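Local coordinates for protein aminotransferase, class III (Thermomicrobium roseum, PDB 6IO1) that acts as a thermostable (S)-enantioselective omega-transaminase, probably moving amino groups between substrates with the help of pyridoxal 5'-phosphate, at residues B[10-13]-B[14-18]; B[27-31]-B[32-36]; B[436-439]-B[440-444]. All coordinates share one frame; numbering follows the deposited sequence.

All three contacts are local, each made within an unbroken run of chain, so none closes a long loop; they follow in series and neither nest nor cross. Contact 1 comes first, along helix 8-18 near the N terminus. Contact 2 follows where helix 26-32 ends and the chain turns into strand 35-41. These two touch: Asp15 OD2 packs against Pro34 CG at 3.2 Å, and the Ile16 side chain reaches Gly33. Both meet the second subunit. Contact 3 lies in the C-terminal helix 432-450, which joins helix 346-361 to strands 413-418 and 421-424; its centre is about 31 Å from that of contact 1 and 25 Å from that of contact 2.

Contact 1: B[10-13]-B[14-18]; sequences ELVA and KDIAH
Glu10 and Lys14, one helical turn apart, run side by side and point the same way. Lys14 is extended, with CG beside its own backbone N (chi1 -74°), which carries the aliphatic stem back past the Glu10 carbonyl: Lys14 CG lies 3.3 Å from Glu10 O. Farther out, Lys14 CE meets Glu10 CG at 4.1 Å. The charged ends come close without forming a salt bridge, Glu10 OE1 and Lys14 NZ being 4.2 Å apart. Lys14 NZ forms a salt bridge with Glu99 of the second subunit; Glu10 probably adds a weaker electrostatic attraction.

The apolar contact is made by Val12 and Ile16, again side by side, with Val12 CG1 and Ile16 CD1 3.9 Å apart. Ile16 CG1 also rests on the Val12 carbonyl, 3.4 Å from Val12 O.

Beneath these side chains is the regular i to i+4 bonding of the alpha-helix spanning 8-18. This N-terminal helix lies at the subunit interface and, within its own chain, sets Val12 and Asp15 against Pro34. Lys14 N binds Glu10 O at 2.9 Å, and the series continues from Asp15 N to Leu11 O, from Ile16 N to Val12 O at 3.0 Å, and from Ala17 N to Ala13 O. The last of these is the most bent, with an N-H...O angle of 147°.

Among the remaining polar groups, Asp15 reaches forward to the chain that leaves the helix: OD1 bonds His19 ND1 and OD2 bonds His21 NE2. His18 ND1 bonds the backbone O of Asp113 of the second subunit.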
ATOM      1  N   GLU B  10     -20.938  13.038 -18.406  1.00 20.59           N
ATOM      2  CA  GLU B  10     -19.906  12.153 -19.005  1.00 22.29           C
ATOM      3  C   GLU B  10     -19.124  11.474 -17.875  1.00 20.66           C
ATOM      4  O   GLU B  10     -18.868  10.259 -17.985  1.00 17.96           O
ATOM      5  CB  GLU B  10     -18.974  12.969 -19.904  1.00 24.92           C
ATOM      6  CG  GLU B  10     -18.173  12.117 -20.871  1.00 33.10           C
ATOM      7  CD  GLU B  10     -17.326  12.903 -21.857  1.00 39.63           C
ATOM      8  OE1 GLU B  10     -16.733  13.919 -21.446  1.00 38.98           O
ATOM      9  OE2 GLU B  10     -17.267  12.500 -23.035  1.00 44.17           O
ATOM     10  N   LEU B  11     -18.798  12.222 -16.815  1.00 21.43           N
ATOM     11  CA  LEU B  11     -18.055  11.657 -15.694  1.00 18.04           C
ATOM     12  C   LEU B  11     -18.862  10.576 -14.990  1.00 15.68           C
ATOM     13  O   LEU B  11     -18.323   9.522 -14.635  1.00 17.53           O
ATOM     14  CB  LEU B  11     -17.666  12.761 -14.711  1.00 17.95           C
ATOM     15  CG  LEU B  11     -16.596  13.751 -15.174  1.00 21.21           C
ATOM     16  CD1 LEU B  11     -16.458  14.881 -14.170  1.00 20.88           C
ATOM     17  CD2 LEU B  11     -15.264  13.047 -15.382  1.00 20.92           C
ATOM     18  N   VAL B  12     -20.162  10.811 -14.790  1.00 15.49           N
ATOM     19  CA  VAL B  12     -21.011   9.810 -14.148  1.00 17.11           C
ATOM     20  C   VAL B  12     -21.068   8.543 -14.995  1.00 16.27           C
ATOM     21  O   VAL B  12     -20.929   7.420 -14.485  1.00 15.98           O
ATOM     22  CB  VAL B  12     -22.417  10.384 -13.895  1.00 17.54           C
ATOM     23  CG1 VAL B  12     -23.393   9.274 -13.531  1.00 17.89           C
ATOM     24  CG2 VAL B  12     -22.370  11.443 -12.804  1.00 18.24           C
ATOM     25  N   ALA B  13     -21.263   8.708 -16.306  1.00 17.91           N
ATOM     26  CA  ALA B  13     -21.344   7.553 -17.196  1.00 18.64           C
ATOM     27  C   ALA B  13     -20.035   6.768 -17.202  1.00 16.26           C
ATOM     28  O   ALA B  13     -20.036   5.535 -17.107  1.00 18.88           O
ATOM     29  CB  ALA B  13     -21.710   8.005 -18.609  1.00 22.57           C
ATOM     30  N   LYS B  14     -18.906   7.474 -17.313  1.00 17.00           N
ATOM     31  CA  LYS B  14     -17.605   6.813 -17.325  1.00 17.48           C
ATOM     32  C   LYS B  14     -17.336   6.095 -16.010  1.00 16.06           C
ATOM     33  O   LYS B  14     -16.765   4.998 -16.001  1.00 16.24           O
ATOM     34  CB  LYS B  14     -16.502   7.832 -17.607  1.00 16.73           C
ATOM     35  CG  LYS B  14     -16.417   8.312 -19.045  1.00 21.74           C
ATOM     36  CD  LYS B  14     -15.332   9.369 -19.185  1.00 26.48           C
ATOM     37  CE  LYS B  14     -14.921   9.566 -20.634  1.00 32.60           C
ATOM     38  NZ  LYS B  14     -14.045  10.761 -20.795  1.00 31.17           N
ATOM     39  N   ASP B  15     -17.726   6.703 -14.887  1.00 16.09           N
ATOM     40  CA  ASP B  15     -17.530   6.062 -13.593  1.00 17.36           C
ATOM     41  C   ASP B  15     -18.335   4.775 -13.499  1.00 17.10           C
ATOM     42  O   ASP B  15     -17.826   3.741 -13.050  1.00 17.72           O
ATOM     43  CB  ASP B  15     -17.914   7.019 -12.466  1.00 17.29           C
ATOM     44  CG  ASP B  15     -17.540   6.484 -11.101  1.00 17.75           C
ATOM     45  OD1 ASP B  15     -16.382   6.683 -10.678  1.00 19.09           O
ATOM     46  OD2 ASP B  15     -18.400   5.849 -10.455  1.00 18.24           O
ATOM     47  N   ILE B  16     -19.605   4.822 -13.909  1.00 17.31           N
ATOM     48  CA  ILE B  16     -20.426   3.613 -13.885  1.00 18.01           C
ATOM     49  C   ILE B  16     -19.829   2.550 -14.800  1.00 16.96           C
ATOM     50  O   ILE B  16     -19.824   1.356 -14.473  1.00 17.83           O
ATOM     51  CB  ILE B  16     -21.880   3.944 -14.270  1.00 17.16           C
ATOM     52  CG1 ILE B  16     -22.544   4.778 -13.175  1.00 18.92           C
ATOM     53  CG2 ILE B  16     -22.677   2.669 -14.520  1.00 20.42           C
ATOM     54  CD1 ILE B  16     -23.876   5.366 -13.582  1.00 18.97           C
ATOM     55  N   ALA B  17     -19.299   2.967 -15.952  1.00 18.02           N
ATOM     56  CA  ALA B  17     -18.801   2.006 -16.931  1.00 17.32           C
ATOM     57  C   ALA B  17     -17.485   1.363 -16.498  1.00 19.25           C
ATOM     58  O   ALA B  17     -17.256   0.179 -16.771  1.00 17.73           O
ATOM     59  CB  ALA B  17     -18.641   2.684 -18.291  1.00 17.78           C
ATOM     60  N   HIS B  18     -16.602   2.117 -15.833  1.00 16.76           N
ATOM     61  CA  HIS B  18     -15.221   1.671 -15.679  1.00 15.33           C
ATOM     62  C   HIS B  18     -14.653   1.676 -14.264  1.00 16.35           C
ATOM     63  O   HIS B  18     -13.542   1.167 -14.083  1.00 14.09           O
ATOM     64  CB  HIS B  18     -14.288   2.524 -16.556  1.00 15.05           C
ATOM     65  CG  HIS B  18     -14.703   2.596 -17.992  1.00 17.18           C
ATOM     66  ND1 HIS B  18     -14.671   1.504 -18.833  1.00 17.12           N
ATOM     67  CD2 HIS B  18     -15.146   3.633 -18.742  1.00 20.83           C
ATOM     68  CE1 HIS B  18     -15.082   1.863 -20.035  1.00 19.55           C
ATOM     69  NE2 HIS B  18     -15.376   3.151 -20.007  1.00 22.49           N
TER

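Contact 2: B[27-31]-B[32-36]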
ATOM      1  N   TYR B  27     -23.901  -2.581  -6.959  1.00 19.51           N
ATOM      2  CA  TYR B  27     -25.254  -2.695  -7.493  1.00 21.69           C
ATOM      3  C   TYR B  27     -25.973  -1.355  -7.413  1.00 22.60           C
ATOM      4  O   TYR B  27     -26.605  -0.915  -8.381  1.00 23.25           O
ATOM      5  CB  TYR B  27     -26.010  -3.779  -6.719  1.00 24.30           C
ATOM      6  CG  TYR B  27     -27.467  -3.980  -7.089  1.00 26.51           C
ATOM      7  CD1 TYR B  27     -28.460  -3.152  -6.576  1.00 28.99           C
ATOM      8  CD2 TYR B  27     -27.852  -5.024  -7.921  1.00 28.53           C
ATOM      9  CE1 TYR B  27     -29.790  -3.342  -6.904  1.00 30.64           C
ATOM     10  CE2 TYR B  27     -29.180  -5.223  -8.249  1.00 31.46           C
ATOM     11  CZ  TYR B  27     -30.144  -4.379  -7.738  1.00 33.19           C
ATOM     12  OH  TYR B  27     -31.467  -4.573  -8.065  1.00 36.50           O
ATOM     13  N   GLN B  28     -25.883  -0.688  -6.260  1.00 21.57           N
ATOM     14  CA  GLN B  28     -26.467   0.641  -6.117  1.00 22.65           C
ATOM     15  C   GLN B  28     -25.752   1.663  -6.993  1.00 21.55           C
ATOM     16  O   GLN B  28     -26.393   2.554  -7.563  1.00 22.42           O
ATOM     17  CB  GLN B  28     -26.430   1.074  -4.652  1.00 25.30           C
ATOM     18  CG  GLN B  28     -26.812   2.529  -4.427  1.00 28.02           C
ATOM     19  CD  GLN B  28     -26.805   2.914  -2.963  1.00 31.93           C
ATOM     20  OE1 GLN B  28     -26.518   2.092  -2.094  1.00 32.48           O
ATOM     21  NE2 GLN B  28     -27.121   4.174  -2.681  1.00 32.26           N
ATOM     22  N   LEU B  29     -24.422   1.565  -7.093  1.00 20.83           N
ATOM     23  CA  LEU B  29     -23.663   2.540  -7.872  1.00 20.15           C
ATOM     24  C   LEU B  29     -24.076   2.527  -9.336  1.00 20.17           C
ATOM     25  O   LEU B  29     -24.209   3.587  -9.960  1.00 22.32           O
ATOM     26  CB  LEU B  29     -22.164   2.273  -7.748  1.00 19.15           C
ATOM     27  CG  LEU B  29     -21.310   3.153  -8.665  1.00 20.34           C
ATOM     28  CD1 LEU B  29     -20.815   4.392  -7.931  1.00 21.88           C
ATOM     29  CD2 LEU B  29     -20.155   2.364  -9.262  1.00 24.35           C
ATOM     30  N   ARG B  30     -24.280   1.338  -9.906  1.00 20.02           N
ATOM     31  CA  ARG B  30     -24.661   1.263 -11.313  1.00 23.39           C
ATOM     32  C   ARG B  30     -26.007   1.935 -11.560  1.00 20.94           C
ATOM     33  O   ARG B  30     -26.224   2.538 -12.618  1.00 24.03           O
ATOM     34  CB  ARG B  30     -24.687  -0.195 -11.773  1.00 23.00           C
ATOM     35  CG  ARG B  30     -23.307  -0.822 -11.838  1.00 25.48           C
ATOM     36  CD  ARG B  30     -23.279  -2.064 -12.707  1.00 27.00           C
ATOM     37  NE  ARG B  30     -21.910  -2.450 -13.036  1.00 27.41           N
ATOM     38  CZ  ARG B  30     -21.584  -3.420 -13.884  1.00 29.31           C
ATOM     39  NH1 ARG B  30     -22.532  -4.127 -14.484  1.00 32.66           N
ATOM     40  NH2 ARG B  30     -20.309  -3.696 -14.120  1.00 26.61           N
ATOM     41  N   ARG B  31     -26.924   1.841 -10.596  1.00 21.82           N
ATOM     42  CA  ARG B  31     -28.247   2.436 -10.758  1.00 22.22           C
ATOM     43  C   ARG B  31     -28.250   3.939 -10.493  1.00 23.91           C
ATOM     44  O   ARG B  31     -28.948   4.687 -11.186  1.00 23.13           O
ATOM     45  CB  ARG B  31     -29.251   1.719  -9.854  1.00 22.14           C
ATOM     46  CG  ARG B  31     -29.695   0.389 -10.434  1.00 25.05           C
ATOM     47  CD  ARG B  31     -29.943  -0.670  -9.376  1.00 28.36           C
ATOM     48  NE  ARG B  31     -30.316  -1.941  -9.992  1.00 32.83           N
ATOM     49  CZ  ARG B  31     -29.449  -2.796 -10.527  1.00 32.15           C
ATOM     50  NH1 ARG B  31     -28.150  -2.528 -10.509  1.00 29.29           N
ATOM     51  NH2 ARG B  31     -29.879  -3.927 -11.070  1.00 36.00           N
ATOM     52  N   GLU B  32     -27.491   4.406  -9.499  1.00 24.97           N
ATOM     53  CA  GLU B  32     -27.549   5.803  -9.090  1.00 22.90           C
ATOM     54  C   GLU B  32     -26.344   6.635  -9.505  1.00 21.42           C
ATOM     55  O   GLU B  32     -26.468   7.859  -9.599  1.00 19.88           O
ATOM     56  CB  GLU B  32     -27.709   5.909  -7.566  1.00 24.12           C
ATOM     57  CG  GLU B  32     -28.846   5.076  -7.003  1.00 25.29           C
ATOM     58  CD  GLU B  32     -28.927   5.151  -5.492  1.00 28.65           C
ATOM     59  OE1 GLU B  32     -28.140   5.912  -4.890  1.00 34.42           O
ATOM     60  OE2 GLU B  32     -29.777   4.449  -4.906  1.00 32.89           O
ATOM     61  N   GLY B  33     -25.193   6.017  -9.752  1.00 17.46           N
ATOM     62  CA  GLY B  33     -24.011   6.758 -10.119  1.00 18.93           C
ATOM     63  C   GLY B  33     -23.279   7.283  -8.903  1.00 19.18           C
ATOM     64  O   GLY B  33     -23.762   7.189  -7.769  1.00 21.00           O
ATOM     65  N   PRO B  34     -22.097   7.849  -9.113  1.00 17.82           N
ATOM     66  CA  PRO B  34     -21.289   8.338  -7.997  1.00 17.84           C
ATOM     67  C   PRO B  34     -21.573   9.802  -7.675  1.00 17.20           C
ATOM     68  O   PRO B  34     -22.273  10.508  -8.402  1.00 17.35           O
ATOM     69  CB  PRO B  34     -19.864   8.175  -8.533  1.00 17.94           C
ATOM     70  CG  PRO B  34     -20.023   8.528  -9.977  1.00 17.76           C
ATOM     71  CD  PRO B  34     -21.376   7.970 -10.392  1.00 17.97           C
ATOM     72  N   LEU B  35     -21.011  10.242  -6.551  1.00 17.55           N
ATOM     73  CA  LEU B  35     -20.947  11.656  -6.201  1.00 15.85           C
ATOM     74  C   LEU B  35     -19.538  12.130  -6.540  1.00 14.26           C
ATOM     75  O   LEU B  35     -18.572  11.753  -5.869  1.00 13.67           O
ATOM     76  CB  LEU B  35     -21.275  11.880  -4.727  1.00 18.33           C
ATOM     77  CG  LEU B  35     -21.134  13.316  -4.216  1.00 16.61           C
ATOM     78  CD1 LEU B  35     -21.942  14.276  -5.077  1.00 16.42           C
ATOM     79  CD2 LEU B  35     -21.558  13.416  -2.757  1.00 19.24           C
ATOM     80  N   VAL B  36     -19.424  12.954  -7.574  1.00 14.71           N
ATOM     81  CA  VAL B  36     -18.135  13.348  -8.130  1.00 14.74           C
ATOM     82  C   VAL B  36     -17.735  14.677  -7.505  1.00 14.15           C
ATOM     83  O   VAL B  36     -18.363  15.707  -7.764  1.00 15.91           O
ATOM     84  CB  VAL B  36     -18.191  13.451  -9.660  1.00 13.49           C
ATOM     85  CG1 VAL B  36     -16.822  13.807 -10.218  1.00 13.03           C
ATOM     86  CG2 VAL B  36     -18.700  12.149 -10.262  1.00 14.80           C
TER
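The Gln28 amide and the Glu32 carboxylate meet with their planes turned 64° apart. The amide reaches out in its own plane: Gln28 NE2 gives a nearly straight hydrogen bond of 3.0 Å to Glu32 OE1. The carboxylate, by contrast, receives it from above its plane, with the donor 45° out of it. Gln28 CG lies close by as well, 3.5 Å from Glu32 CD. Gln28 CG is anti to the backbone N (chi1 171°), and from there the extended chain carries the amide across to the Glu32 side chain on the next turn.

A second pair of flat groups lies within 27-31. The guanidinium of Arg31 rests over one face of the Tyr27 ring, offset toward the rim, while Arg31 NH1 bonds the carbonyl O of Tyr27 at 3.1 Å, the accepting oxygen lying somewhat out of the guanidinium plane.

The backbone brings helix 26-32 to its end here. Glu32 N bonds Gln28 O at 2.9 Å, and Gly33 N makes a short bond of 2.6 Å to Leu29 O. Gly33 is the first residue to leave the helix, with positive phi and backbone angles at which a side chain would press on the preceding carbonyl. Pro34 comes next, and Leu29 CD1 touches Pro34 CB at 3.9 Å. Leu35 and Val36 then enter a strand that pairs in parallel with one of the second subunit.

The Gln28-Glu32 bond requires the nitrogen side of the amide to face the carboxylate. This probably settles which way round the amide sits, and it gives Glu32, whose charge sits at the probably unfavourable C-terminal end of a helix, a neutral N-H donor.

Contact 3: B[436-439]-B[440-444]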
ATOM      1  N   ASP B 436     -21.363  24.498  13.486  1.00 19.19           N
ATOM      2  CA  ASP B 436     -22.815  24.655  13.526  1.00 20.15           C
ATOM      3  C   ASP B 436     -23.456  24.150  12.243  1.00 20.30           C
ATOM      4  O   ASP B 436     -24.533  23.537  12.272  1.00 21.01           O
ATOM      5  CB  ASP B 436     -23.185  26.121  13.735  1.00 24.57           C
ATOM      6  CG  ASP B 436     -22.916  26.591  15.136  1.00 26.42           C
ATOM      7  OD1 ASP B 436     -22.767  25.734  16.032  1.00 26.12           O
ATOM      8  OD2 ASP B 436     -22.871  27.820  15.352  1.00 26.27           O
ATOM      9  N   VAL B 437     -22.814  24.416  11.104  1.00 20.46           N
ATOM     10  CA  VAL B 437     -23.313  23.901   9.834  1.00 20.09           C
ATOM     11  C   VAL B 437     -23.385  22.381   9.886  1.00 19.46           C
ATOM     12  O   VAL B 437     -24.417  21.775   9.571  1.00 21.94           O
ATOM     13  CB  VAL B 437     -22.427  24.386   8.672  1.00 20.19           C
ATOM     14  CG1 VAL B 437     -22.803  23.673   7.384  1.00 20.37           C
ATOM     15  CG2 VAL B 437     -22.538  25.895   8.521  1.00 19.72           C
ATOM     16  N   LEU B 438     -22.300  21.754  10.347  1.00 20.90           N
ATOM     17  CA  LEU B 438     -22.247  20.299  10.432  1.00 19.32           C
ATOM     18  C   LEU B 438     -23.316  19.768  11.379  1.00 20.95           C
ATOM     19  O   LEU B 438     -24.029  18.805  11.059  1.00 21.35           O
ATOM     20  CB  LEU B 438     -20.851  19.861  10.880  1.00 17.71           C
ATOM     21  CG  LEU B 438     -20.597  18.381  11.166  1.00 22.02           C
ATOM     22  CD1 LEU B 438     -20.906  17.550   9.947  1.00 20.75           C
ATOM     23  CD2 LEU B 438     -19.165  18.157  11.604  1.00 18.50           C
ATOM     24  N   ILE B 439     -23.460  20.405  12.544  1.00 20.04           N
ATOM     25  CA  ILE B 439     -24.413  19.928  13.545  1.00 21.91           C
ATOM     26  C   ILE B 439     -25.829  19.982  12.994  1.00 23.48           C
ATOM     27  O   ILE B 439     -26.608  19.024  13.099  1.00 23.85           O
ATOM     28  CB  ILE B 439     -24.272  20.720  14.861  1.00 22.68           C
ATOM     29  CG1 ILE B 439     -22.913  20.450  15.504  1.00 21.06           C
ATOM     30  CG2 ILE B 439     -25.227  20.196  15.867  1.00 28.46           C
ATOM     31  CD1 ILE B 439     -22.451  21.575  16.412  1.00 21.95           C
ATOM     32  N   GLU B 440     -26.186  21.151  12.449  1.00 24.33           N
ATOM     33  CA  GLU B 440     -27.557  21.404  11.925  1.00 29.34           C
ATOM     34  C   GLU B 440     -27.857  20.433  10.780  1.00 26.17           C
ATOM     35  O   GLU B 440     -28.969  19.869  10.761  1.00 25.30           O
ATOM     36  CB  GLU B 440     -27.676  22.853  11.449  1.00 33.39           C
ATOM     37  CG  GLU B 440     -27.587  23.867  12.574  1.00 39.81           C
ATOM     38  CD  GLU B 440     -28.718  23.795  13.587  1.00 51.47           C
ATOM     39  OE1 GLU B 440     -29.654  23.001  13.370  1.00 50.91           O
ATOM     40  OE2 GLU B 440     -28.659  24.533  14.589  1.00 57.96           O
ATOM     41  N   GLY B 441     -26.888  20.225   9.887  1.00 24.92           N
ATOM     42  CA  GLY B 441     -27.070  19.289   8.785  1.00 22.64           C
ATOM     43  C   GLY B 441     -27.333  17.881   9.291  1.00 24.28           C
ATOM     44  O   GLY B 441     -28.248  17.204   8.809  1.00 24.57           O
ATOM     45  N   VAL B 442     -26.546  17.424  10.274  1.00 22.35           N
ATOM     46  CA  VAL B 442     -26.729  16.071  10.798  1.00 22.74           C
ATOM     47  C   VAL B 442     -28.101  15.928  11.448  1.00 23.63           C
ATOM     48  O   VAL B 442     -28.809  14.936  11.223  1.00 22.68           O
ATOM     49  CB  VAL B 442     -25.595  15.727  11.781  1.00 22.62           C
ATOM     50  CG1 VAL B 442     -25.948  14.481  12.595  1.00 21.88           C
ATOM     51  CG2 VAL B 442     -24.288  15.525  11.031  1.00 21.49           C
ATOM     52  N   ALA B 443     -28.497  16.912  12.260  1.00 24.46           N
ATOM     53  CA  ALA B 443     -29.795  16.848  12.930  1.00 24.56           C
ATOM     54  C   ALA B 443     -30.934  16.815  11.918  1.00 24.98           C
ATOM     55  O   ALA B 443     -31.875  16.020  12.043  1.00 25.51           O
ATOM     56  CB  ALA B 443     -29.952  18.036  13.877  1.00 26.63           C
ATOM     57  N   ALA B 444     -30.831  17.673  10.898  1.00 23.06           N
ATOM     58  CA  ALA B 444     -31.854  17.752   9.830  1.00 24.99           C
ATOM     59  C   ALA B 444     -31.913  16.423   9.067  1.00 25.39           C
ATOM     60  O   ALA B 444     -33.035  15.947   8.798  1.00 26.80           O
ATOM     61  CB  ALA B 444     -31.528  18.899   8.906  1.00 26.25           C
TER
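Leu438 and Val442 stand side by side on the buried flank of the helix and point the same way, with Leu438 CD1 4.1 Å from Val442 CG2. Leu438 holds its CG anti to the backbone N (chi1 174°). The Val442 branches divide the work: CG1 is anti to the backbone N (chi1 166°), while CG2, beside that N, leans back over the previous turn to lie 3.3 Å from Leu438 O. Ile439 likewise sets its longer branch, CG1, beside the backbone N.

Glu440 CG takes the same position beside its own N and lies 3.1 Å from Asp436 O; beyond it, the bend at chi2 (-64°) turns the chain aside. Glu440 OE2 is 6.2 Å from Asp436 OD1, so any repulsion between them is probably modest, and Asp436 OD1 has its own partner in the hydroxyl of Tyr356.

Helical bonds tie the turns together, Glu440 N to Asp436 O at 2.9 Å and Ala443 N to Ile439 O at 3.0 Å among them.

Helix 432-450 packs on both a sheet and a helix: Leu438 and Val442 lie on strands 413-418 and 421-424 of a mixed sheet, while Ile439 meets helix 346-361 through Tyr356, Leu357, Glu360 and Leu361.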